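Local atomic coordinates of anti-sigma-I factor RsgI3 (Clostridium thermocellum, PDB entry 6QE7), a protein that probably senses plant-derived polysaccharides outside the cell through a pectin-binding pair of PA14 domains and restrains the sigma factor SigI3 inside it. Residues N12-S17 against Y112-A117; E34-Q39 against D44-R49; G71-V76 against L81-K86. All coordinates share one frame; numbering follows the deposited sequence.

All three contacts belong to the first of the two PA14 domains and reach one antiparallel sheet, in which strand 105-113 has both 46-51 and 72-76 as neighbours. Contact 1 closes the longest loop of chain; contact 2 and then contact 3 follow in series inside it. The centres of contacts 1 and 2 are about 6 Å apart, and both touch the same calcium ion, bound by N12, D44 and T45. Contact 3 has its centre about 15 Å from that of contact 1 and 18 Å from that of contact 2. Y112 joins contacts 1 and 3, meeting G71, W85 and K86, so the calcium-binding loops and the hairpin are in direct contact.

Contact 1 (N12-S17 against Y112-A117); sequences NNMDFS and YQHVRA. With CA (calcium ion), chain D; CA (calcium ion), chain E.
The thioether of M14 reaches two aromatic rings at once: SD lies 4.9 Å from the centroid of the Y112 ring and equally far from that of the H114 ring. Both are oblique Met-aromatic contacts, with the sulfur 63° off the normal of the tyrosine ring and 67° off that of the imidazole. M14 turns its CG into the space between backbone N and carbonyl carbon (chi1 76°) and then runs extended, alongside both aromatic side chains and pointing the same way. Its CB rests against Y112 CD2 at 3.9 Å, while its methyl carbon CE comes to 3.7 Å from H114 CD2. No hydrogen bond crosses between the two segments.

Polar order lies instead within each loop. In 12-17, N13 ND2 donates in the plane of its amide to S17 OG (2.9 Å), and S17 OG in turn donates to D15 OD1, a chain that ties the turn together. This loop also faces the second PA14 domain, where D203 accepts from the N13 amide. In 112-117 the Q113 amide does two jobs: OE1 binds one calcium ion at 2.3 Å, and NE2 donates to R116 O (3.0 Å), which fixes the rotation of the amide. The carbonyls of V115 and A117, two waters, D69 and D70 complete this site. The second calcium ion takes N12 O at 2.3 Å together with D44 and T45, and one of its waters donates to N12 OD1.

A calcium ion is thus bound at each segment, and internal bonds order the polar side chains. Between the segments the Met-aromatic and apolar contacts of M14 do the joining: a polarisable sulfur set obliquely to two rings, consistent with a weak, dispersion-dominated attraction.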
loop_
_atom_site.group_PDB
_atom_site.type_symbol
_atom_site.label_atom_id
_atom_site.label_comp_id
_atom_site.label_asym_id
_atom_site.label_seq_id
_atom_site.Cartn_x
_atom_site.Cartn_y
_atom_site.Cartn_z
ATOM N N ASN A 12 -5.260 6.404 -0.406
ATOM C CA ASN A 12 -6.492 5.923 0.277
ATOM C C ASN A 12 -6.237 4.743 1.210
ATOM O O ASN A 12 -7.220 4.287 1.852
ATOM C CB ASN A 12 -7.571 5.511 -0.745
ATOM C CG ASN A 12 -8.564 6.627 -0.934
ATOM O OD1 ASN A 12 -9.031 7.152 0.065
ATOM N ND2 ASN A 12 -8.856 7.033 -2.169
ATOM N N ASN A 13 -5.003 4.258 1.287
ATOM C CA ASN A 13 -4.512 3.337 2.351
ATOM C C ASN A 13 -3.521 4.123 3.245
ATOM O O ASN A 13 -3.022 5.208 2.813
ATOM C CB ASN A 13 -3.873 2.100 1.708
ATOM C CG ASN A 13 -4.874 1.009 1.359
ATOM O OD1 ASN A 13 -6.005 1.010 1.844
ATOM N ND2 ASN A 13 -4.428 -0.009 0.632
ATOM N N MET A 14 -3.139 3.562 4.392
ATOM C CA MET A 14 -2.290 4.239 5.405
ATOM C C MET A 14 -0.830 3.868 5.215
ATOM O O MET A 14 0.017 4.365 5.949
ATOM C CB MET A 14 -2.814 3.949 6.812
ATOM C CG MET A 14 -2.535 2.591 7.421
ATOM S SD MET A 14 -3.776 2.783 8.838
ATOM C CE MET A 14 -3.886 1.056 9.367
ATOM N N ASP A 15 -0.523 3.087 4.172
ATOM C CA ASP A 15 0.875 2.688 3.889
ATOM C C ASP A 15 1.287 3.090 2.490
ATOM O O ASP A 15 2.045 2.307 1.872
ATOM C CB ASP A 15 1.023 1.168 3.942
ATOM C CG ASP A 15 0.124 0.442 2.922
ATOM O OD1 ASP A 15 -0.792 1.091 2.298
ATOM O OD2 ASP A 15 0.359 -0.760 2.760
ATOM N N PHE A 16 0.814 4.213 1.966
ATOM C CA PHE A 16 1.310 4.781 0.692
ATOM C C PHE A 16 1.015 3.778 -0.414
ATOM O O PHE A 16 1.825 3.651 -1.311
ATOM C CB PHE A 16 2.812 5.112 0.725
ATOM C CG PHE A 16 3.117 6.021 1.899
ATOM C CD1 PHE A 16 2.693 7.325 1.877
ATOM C CD2 PHE A 16 3.700 5.524 3.047
ATOM C CE1 PHE A 16 2.923 8.158 2.956
ATOM C CE2 PHE A 16 3.910 6.340 4.147
ATOM C CZ PHE A 16 3.498 7.653 4.093
ATOM N N SER A 17 -0.124 3.115 -0.342
ATOM C CA SER A 17 -0.743 2.377 -1.470
ATOM C C SER A 17 -2.132 2.961 -1.695
ATOM O O SER A 17 -2.672 3.749 -0.796
ATOM C CB SER A 17 -0.795 0.872 -1.240
ATOM O OG SER A 17 -1.681 0.580 -0.147
ATOM N N TYR A 112 0.051 9.559 8.528
ATOM C CA TYR A 112 -1.130 8.732 8.247
ATOM C C TYR A 112 -2.162 8.973 9.350
ATOM O O TYR A 112 -1.873 9.464 10.442
ATOM C CB TYR A 112 -0.748 7.259 8.150
ATOM C CG TYR A 112 -0.606 6.572 9.486
ATOM C CD1 TYR A 112 0.567 6.620 10.213
ATOM C CD2 TYR A 112 -1.647 5.818 10.017
ATOM C CE1 TYR A 112 0.703 5.963 11.440
ATOM C CE2 TYR A 112 -1.517 5.113 11.212
ATOM C CZ TYR A 112 -0.331 5.169 11.934
ATOM O OH TYR A 112 -0.267 4.564 13.149
ATOM N N GLN A 113 -3.382 8.748 8.943
ATOM C CA GLN A 113 -4.621 8.634 9.734
ATOM C C GLN A 113 -5.048 7.169 9.809
ATOM O O GLN A 113 -5.112 6.443 8.740
ATOM C CB GLN A 113 -5.709 9.492 9.058
ATOM C CG GLN A 113 -7.127 8.965 9.315
ATOM C CD GLN A 113 -7.674 9.229 10.683
ATOM O OE1 GLN A 113 -6.967 9.203 11.688
ATOM N NE2 GLN A 113 -8.954 9.627 10.723
ATOM N N HIS A 114 -5.364 6.759 11.022
ATOM C CA HIS A 114 -5.990 5.447 11.274
ATOM C C HIS A 114 -7.507 5.658 11.332
ATOM O O HIS A 114 -8.148 5.449 10.298
ATOM C CB HIS A 114 -5.372 4.720 12.489
ATOM C CG HIS A 114 -5.930 3.344 12.675
ATOM N ND1 HIS A 114 -6.267 2.875 13.907
ATOM C CD2 HIS A 114 -6.326 2.389 11.773
ATOM C CE1 HIS A 114 -6.830 1.671 13.794
ATOM N NE2 HIS A 114 -6.872 1.346 12.473
ATOM N N VAL A 115 -8.029 6.101 12.476
ATOM C CA VAL A 115 -9.484 6.292 12.699
ATOM C C VAL A 115 -9.768 7.575 13.488
ATOM O O VAL A 115 -8.854 8.329 13.852
ATOM C CB VAL A 115 -10.070 5.054 13.405
ATOM C CG1 VAL A 115 -9.979 3.762 12.549
ATOM C CG2 VAL A 115 -9.484 4.845 14.786
ATOM N N ARG A 116 -11.051 7.855 13.695
ATOM C CA ARG A 116 -11.419 9.047 14.491
ATOM C C ARG A 116 -10.796 10.283 13.854
ATOM O O ARG A 116 -11.062 10.557 12.638
ATOM C CB ARG A 116 -11.009 8.787 15.923
ATOM C CG ARG A 116 -11.645 7.475 16.361
ATOM C CD ARG A 116 -11.743 7.383 17.854
ATOM N NE ARG A 116 -12.255 6.056 18.202
ATOM C CZ ARG A 116 -13.108 5.808 19.187
ATOM N NH1 ARG A 116 -13.568 6.797 19.930
ATOM N NH2 ARG A 116 -13.451 4.565 19.464
ATOM N N ALA A 117 -10.181 11.106 14.663
ATOM C CA ALA A 117 -9.772 12.463 14.244
ATOM C C ALA A 117 -8.528 12.373 13.368
ATOM O O ALA A 117 -7.783 11.407 13.477
ATOM C CB ALA A 117 -9.550 13.288 15.478
HETATM CA CA CA D . -6.799 9.375 13.931
HETATM CA CA CA E . -8.707 4.242 3.564
HETATM O O HOH W 1 -9.099 6.531 2.776
HETATM O O HOH W 2 -6.600 7.369 15.796
HETATM O O HOH W 3 -7.215 9.507 16.640
HETATM O O HOH W 4 -10.135 3.770 1.603
HETATM O O HOH W 5 -11.006 4.135 4.397
#

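Contact 2 (E34-Q39 against D44-R49); sequences EGTPDQ and DTYSVR. With CA (calcium ion), chain E.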
loop_
_atom_site.group_PDB
_atom_site.type_symbol
_atom_site.label_atom_id
_atom_site.label_comp_id
_atom_site.label_asym_id
_atom_site.label_seq_id
_atom_site.Cartn_x
_atom_site.Cartn_y
_atom_site.Cartn_z
ATOM N N GLU A 34 -12.908 14.662 11.727
ATOM C CA GLU A 34 -13.095 13.204 11.580
ATOM C C GLU A 34 -13.283 12.858 10.093
ATOM O O GLU A 34 -13.752 11.726 9.757
ATOM C CB GLU A 34 -14.233 12.720 12.493
ATOM C CG GLU A 34 -13.867 12.862 13.930
ATOM C CD GLU A 34 -14.929 12.412 14.901
ATOM O OE1 GLU A 34 -16.055 13.004 14.838
ATOM O OE2 GLU A 34 -14.630 11.469 15.682
ATOM N N GLY A 35 -12.828 13.730 9.215
ATOM C CA GLY A 35 -13.060 13.628 7.775
ATOM C C GLY A 35 -11.755 13.303 7.075
ATOM O O GLY A 35 -10.873 12.715 7.709
ATOM N N THR A 36 -11.609 13.804 5.861
ATOM C CA THR A 36 -10.531 13.457 4.919
ATOM C C THR A 36 -10.092 14.755 4.251
ATOM O O THR A 36 -10.789 15.746 4.293
ATOM C CB THR A 36 -11.094 12.425 3.943
ATOM O OG1 THR A 36 -11.656 13.270 2.948
ATOM C CG2 THR A 36 -12.139 11.496 4.526
ATOM N N PRO A 37 -8.914 14.794 3.636
ATOM C CA PRO A 37 -8.476 15.963 2.886
ATOM C C PRO A 37 -9.246 16.319 1.594
ATOM O O PRO A 37 -8.914 17.283 0.975
ATOM C CB PRO A 37 -7.046 15.540 2.456
ATOM C CG PRO A 37 -6.639 14.434 3.460
ATOM C CD PRO A 37 -7.946 13.687 3.608
ATOM N N ASP A 38 -10.113 15.450 1.101
ATOM C CA ASP A 38 -10.691 15.625 -0.246
ATOM C C ASP A 38 -11.794 14.593 -0.432
ATOM O O ASP A 38 -11.650 13.478 0.097
ATOM C CB ASP A 38 -9.634 15.391 -1.338
ATOM C CG ASP A 38 -10.138 15.751 -2.729
ATOM O OD1 ASP A 38 -10.014 16.956 -3.095
ATOM O OD2 ASP A 38 -10.662 14.843 -3.423
ATOM N N GLN A 39 -12.826 14.900 -1.191
ATOM C CA GLN A 39 -13.938 13.944 -1.410
ATOM C C GLN A 39 -13.416 12.639 -2.068
ATOM O O GLN A 39 -14.102 11.652 -1.939
ATOM C CB GLN A 39 -14.993 14.565 -2.316
ATOM C CG GLN A 39 -14.522 14.735 -3.768
ATOM C CD GLN A 39 -15.606 15.408 -4.586
ATOM O OE1 GLN A 39 -16.732 15.576 -4.098
ATOM N NE2 GLN A 39 -15.287 15.814 -5.815
ATOM N N ASP A 44 -11.019 7.370 6.996
ATOM C CA ASP A 44 -10.123 6.441 7.713
ATOM C C ASP A 44 -9.047 5.842 6.776
ATOM O O ASP A 44 -9.197 5.849 5.533
ATOM C CB ASP A 44 -10.896 5.362 8.491
ATOM C CG ASP A 44 -11.752 5.860 9.643
ATOM O OD1 ASP A 44 -11.476 6.958 10.085
ATOM O OD2 ASP A 44 -12.720 5.120 10.095
ATOM N N THR A 45 -7.973 5.350 7.428
ATOM C CA THR A 45 -6.813 4.646 6.832
ATOM C C THR A 45 -6.363 5.376 5.568
ATOM O O THR A 45 -6.526 4.825 4.487
ATOM C CB THR A 45 -7.189 3.187 6.530
ATOM O OG1 THR A 45 -8.351 3.262 5.720
ATOM C CG2 THR A 45 -7.513 2.356 7.743
ATOM N N TYR A 46 -5.767 6.565 5.701
ATOM C CA TYR A 46 -5.205 7.276 4.568
ATOM C C TYR A 46 -3.820 7.763 4.971
ATOM O O TYR A 46 -3.485 7.689 6.195
ATOM C CB TYR A 46 -6.140 8.359 4.012
ATOM C CG TYR A 46 -6.645 9.414 4.963
ATOM C CD1 TYR A 46 -5.920 10.554 5.194
ATOM C CD2 TYR A 46 -7.929 9.352 5.523
ATOM C CE1 TYR A 46 -6.388 11.577 6.013
ATOM C CE2 TYR A 46 -8.462 10.417 6.235
ATOM C CZ TYR A 46 -7.667 11.508 6.539
ATOM O OH TYR A 46 -8.130 12.560 7.301
ATOM N N SER A 47 -3.047 8.134 3.947
ATOM C CA SER A 47 -1.655 8.590 4.116
ATOM C C SER A 47 -1.324 9.644 3.078
ATOM O O SER A 47 -1.942 9.656 2.015
ATOM C CB SER A 47 -0.648 7.457 4.146
ATOM O OG SER A 47 -0.700 6.612 2.991
ATOM N N VAL A 48 -0.356 10.480 3.469
ATOM C CA VAL A 48 0.081 11.680 2.753
ATOM C C VAL A 48 1.588 11.694 2.904
ATOM O O VAL A 48 2.082 11.574 4.030
ATOM C CB VAL A 48 -0.567 12.990 3.297
ATOM C CG1 VAL A 48 -0.286 14.088 2.333
ATOM C CG2 VAL A 48 -2.083 12.889 3.508
ATOM N N ARG A 49 2.230 11.955 1.783
ATOM C CA ARG A 49 3.652 12.247 1.711
ATOM C C ARG A 49 3.858 13.626 1.092
ATOM O O ARG A 49 3.518 13.805 -0.049
ATOM C CB ARG A 49 4.388 11.243 0.830
ATOM C CG ARG A 49 5.896 11.384 1.036
ATOM C CD ARG A 49 6.616 10.462 0.131
ATOM N NE ARG A 49 6.577 9.153 0.706
ATOM C CZ ARG A 49 6.120 8.039 0.126
ATOM N NH1 ARG A 49 5.536 8.082 -1.050
ATOM N NH2 ARG A 49 6.267 6.877 0.755
HETATM CA CA CA E . -8.707 4.242 3.564
HETATM O O HOH W 6 -10.972 9.964 8.554
HETATM O O HOH W 4 -10.135 3.770 1.603
HETATM O O HOH W 1 -9.099 6.531 2.776
HETATM O O HOH W 5 -11.006 4.135 4.397
HETATM O O HOH W 7 -8.403 1.918 2.926
#
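P37 and G35 meet Y46 where the strand 46-51 enters the PA14 β-sandwich, at a G1 β bulge in which T45 and Y46 both face Q113. The packed part of the contact is the phenol ring. P37 lays CD over one face, a CH-pi contact 3.9 Å from the ring centroid and 29° off its normal, with CG following toward CE1. T36 crosses the tyrosine side chain at about a right angle and brings CB to 4.0 Å from CE2. At the edge of the ring, the phenol OH donates to G35 O over 2.8 Å, so the carbonyl fixes the end of the ring while the proline covers its face. Y46 gets there with CG between its backbone N and carbonyl carbon (chi1 55°). W32, I41 and A118 add further packing round this side chain.

On the D44 side the contact is made through water. One water accepts from the backbone N of D44 at 3.0 Å and lies within hydrogen-bonding distance of G35 O, to which it may donate alongside the phenol. Beyond it lies a calcium ion with four water ligands, a markedly hydrated site. N12 O supplies one protein ligand; the others come from D44 O and from T45, which grips the metal twice. The T45 hydroxyl is turned between backbone N and carbonyl carbon, which puts OG1 on the same side as the residue's own carbonyl O, so that OG1 and O both bind the calcium, each at 2.4 Å.

Contact 3 (G71-V76 against L81-K86); sequences GVRLWV and LIDKWK
Backbone pairing between V72 and K84 and between L74 and I82 sets the antiparallel register of these two strands, whose directions differ by 163°. V72 and K84 exchange two bonds of 3.0 Å between backbone N and O. L74 N donates to I82 O, and L74 O receives two N-H groups: that of L81 at 2.8 Å and, weakly, that of I82. This doubling is a classic β bulge. R73 and D83 form the non-hydrogen-bonded pair between these two.

Apolar contacts gather on the face carrying V72, L74 and I82. L74 CD2 meets I82 CD1 at 4.0 Å as the two side chains cross, and both residues also touch T66 of strand 60-69, in the opposing sheet. Nearer the hairpin's turn, L81 CD1 packs on V76 CG2 at 3.7 Å.

Charged and aromatic groups occupy the face of R73 and D83. With its chain extended from CG to NE, R73 lies alongside D83 and forms a salt bridge: NE donates to OD1 over 2.9 Å, approaching from above the carboxylate plane, and NH2 adds a weak bond to the same oxygen. The guanidinium also stacks on W85, planes 17° apart, with NH1 3.5 Å from W85 CG; the cation-pi contact is off-centre, on the five-membered ring. W85, at the centre of an inverse gamma turn, swings its CG anti to its own backbone N (chi1 -160°), which carries the indole against the R73 guanidinium, and the indole meets Y112 as well. Carboxylate and indole together probably stabilise the positive charge and restrict the guanidinium's rotation.

The whole is a bulged β-hairpin, joined through strand 72-76 to strand 105-113 and contributing its apolar face to the interior of the PA14 β-sandwich.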
loop_
_atom_site.group_PDB
_atom_site.type_symbol
_atom_site.label_atom_id
_atom_site.label_comp_id
_atom_site.label_asym_id
_atom_site.label_seq_id
_atom_site.Cartn_x
_atom_site.Cartn_y
_atom_site.Cartn_z
ATOM N N GLY A 71 0.204 9.202 12.848
ATOM C CA GLY A 71 1.662 9.121 13.011
ATOM C C GLY A 71 2.384 9.947 11.984
ATOM O O GLY A 71 1.779 10.529 11.050
ATOM N N VAL A 72 3.676 10.068 12.192
ATOM C CA VAL A 72 4.479 10.960 11.318
ATOM C C VAL A 72 5.889 10.426 11.216
ATOM O O VAL A 72 6.413 9.938 12.190
ATOM C CB VAL A 72 4.414 12.382 11.881
ATOM C CG1 VAL A 72 4.925 12.393 13.311
ATOM C CG2 VAL A 72 5.144 13.438 11.001
ATOM N N ARG A 73 6.553 10.777 10.153
ATOM C CA ARG A 73 8.012 10.734 10.086
ATOM C C ARG A 73 8.493 11.992 9.379
ATOM O O ARG A 73 7.883 12.352 8.335
ATOM C CB ARG A 73 8.456 9.487 9.304
ATOM C CG ARG A 73 8.197 8.151 9.977
ATOM C CD ARG A 73 9.008 7.077 9.236
ATOM N NE ARG A 73 9.067 5.943 10.142
ATOM C CZ ARG A 73 8.318 4.865 10.057
ATOM N NH1 ARG A 73 7.460 4.651 9.035
ATOM N NH2 ARG A 73 8.554 3.954 10.972
ATOM N N LEU A 74 9.515 12.655 9.927
ATOM C CA LEU A 74 10.064 13.878 9.284
ATOM C C LEU A 74 11.527 13.704 9.014
ATOM O O LEU A 74 12.269 13.478 9.994
ATOM C CB LEU A 74 9.882 15.108 10.195
ATOM C CG LEU A 74 10.298 16.446 9.581
ATOM C CD1 LEU A 74 9.564 16.708 8.295
ATOM C CD2 LEU A 74 10.060 17.597 10.561
ATOM N N TRP A 75 11.903 13.898 7.751
ATOM C CA TRP A 75 13.304 14.010 7.295
ATOM C C TRP A 75 13.559 15.444 6.888
ATOM O O TRP A 75 12.759 16.003 6.076
ATOM C CB TRP A 75 13.685 13.073 6.131
ATOM C CG TRP A 75 13.566 11.620 6.389
ATOM C CD1 TRP A 75 14.579 10.760 6.617
ATOM C CD2 TRP A 75 12.382 10.813 6.324
ATOM N NE1 TRP A 75 14.093 9.499 6.775
ATOM C CE2 TRP A 75 12.764 9.483 6.545
ATOM C CE3 TRP A 75 11.026 11.086 6.159
ATOM C CZ2 TRP A 75 11.869 8.413 6.562
ATOM C CZ3 TRP A 75 10.144 10.030 6.159
ATOM C CH2 TRP A 75 10.552 8.714 6.382
ATOM N N VAL A 76 14.661 15.995 7.384
ATOM C CA VAL A 76 15.257 17.259 6.852
ATOM C C VAL A 76 16.733 16.978 6.515
ATOM O O VAL A 76 17.436 16.396 7.330
ATOM C CB VAL A 76 15.090 18.406 7.861
ATOM C CG1 VAL A 76 15.775 19.692 7.370
ATOM C CG2 VAL A 76 13.645 18.666 8.231
ATOM N N LEU A 81 14.527 13.127 11.654
ATOM C CA LEU A 81 14.499 13.922 12.912
ATOM C C LEU A 81 13.402 13.378 13.830
ATOM O O LEU A 81 13.659 13.349 15.010
ATOM C CB LEU A 81 14.183 15.382 12.554
ATOM C CG LEU A 81 15.308 16.124 11.835
ATOM C CD1 LEU A 81 14.908 17.549 11.523
ATOM C CD2 LEU A 81 16.562 16.049 12.667
ATOM N N ILE A 82 12.214 13.037 13.273
ATOM C CA ILE A 82 11.024 12.550 14.017
ATOM C C ILE A 82 10.500 11.259 13.397
ATOM O O ILE A 82 10.260 11.206 12.165
ATOM C CB ILE A 82 9.947 13.630 14.080
ATOM C CG1 ILE A 82 10.489 14.945 14.614
ATOM C CG2 ILE A 82 8.807 13.167 14.949
ATOM C CD1 ILE A 82 9.624 16.124 14.223
ATOM N N ASP A 83 10.380 10.264 14.262
ATOM C CA ASP A 83 9.974 8.881 13.929
ATOM C C ASP A 83 8.923 8.507 14.953
ATOM O O ASP A 83 9.262 7.956 15.967
ATOM C CB ASP A 83 11.140 7.897 13.920
ATOM C CG ASP A 83 10.777 6.560 13.285
ATOM O OD1 ASP A 83 9.627 6.368 12.956
ATOM O OD2 ASP A 83 11.653 5.731 13.131
ATOM N N LYS A 84 7.666 8.781 14.645
ATOM C CA LYS A 84 6.559 8.486 15.575
ATOM C C LYS A 84 5.408 7.884 14.786
ATOM O O LYS A 84 4.319 8.537 14.718
ATOM C CB LYS A 84 6.145 9.763 16.284
ATOM C CG LYS A 84 7.179 10.287 17.249
ATOM C CD LYS A 84 7.549 9.327 18.328
ATOM C CE LYS A 84 8.599 9.990 19.197
ATOM N NZ LYS A 84 8.619 9.354 20.510
ATOM N N TRP A 85 5.690 6.782 14.112
ATOM C CA TRP A 85 4.703 6.161 13.207
ATOM C C TRP A 85 3.768 5.264 14.002
ATOM O O TRP A 85 4.066 4.090 14.189
ATOM C CB TRP A 85 5.450 5.328 12.176
ATOM C CG TRP A 85 4.609 5.070 10.968
ATOM C CD1 TRP A 85 4.177 3.862 10.519
ATOM C CD2 TRP A 85 4.222 6.023 9.966
ATOM N NE1 TRP A 85 3.476 4.020 9.346
ATOM C CE2 TRP A 85 3.568 5.300 8.925
ATOM C CE3 TRP A 85 4.292 7.398 9.860
ATOM C CZ2 TRP A 85 2.897 5.918 7.892
ATOM C CZ3 TRP A 85 3.669 8.027 8.792
ATOM C CH2 TRP A 85 2.999 7.285 7.800
ATOM N N LYS A 86 2.705 5.831 14.552
ATOM C CA LYS A 86 1.837 5.149 15.539
ATOM C C LYS A 86 0.518 5.898 15.608
ATOM O O LYS A 86 0.436 7.057 15.128
ATOM C CB LYS A 86 2.463 5.080 16.936
ATOM C CG LYS A 86 2.618 6.437 17.614
ATOM C CD LYS A 86 3.417 6.398 18.865
ATOM C CE LYS A 86 3.433 7.726 19.597
ATOM N NZ LYS A 86 4.070 7.519 20.914
HETATM O O HOH W 8 10.839 3.500 12.724
#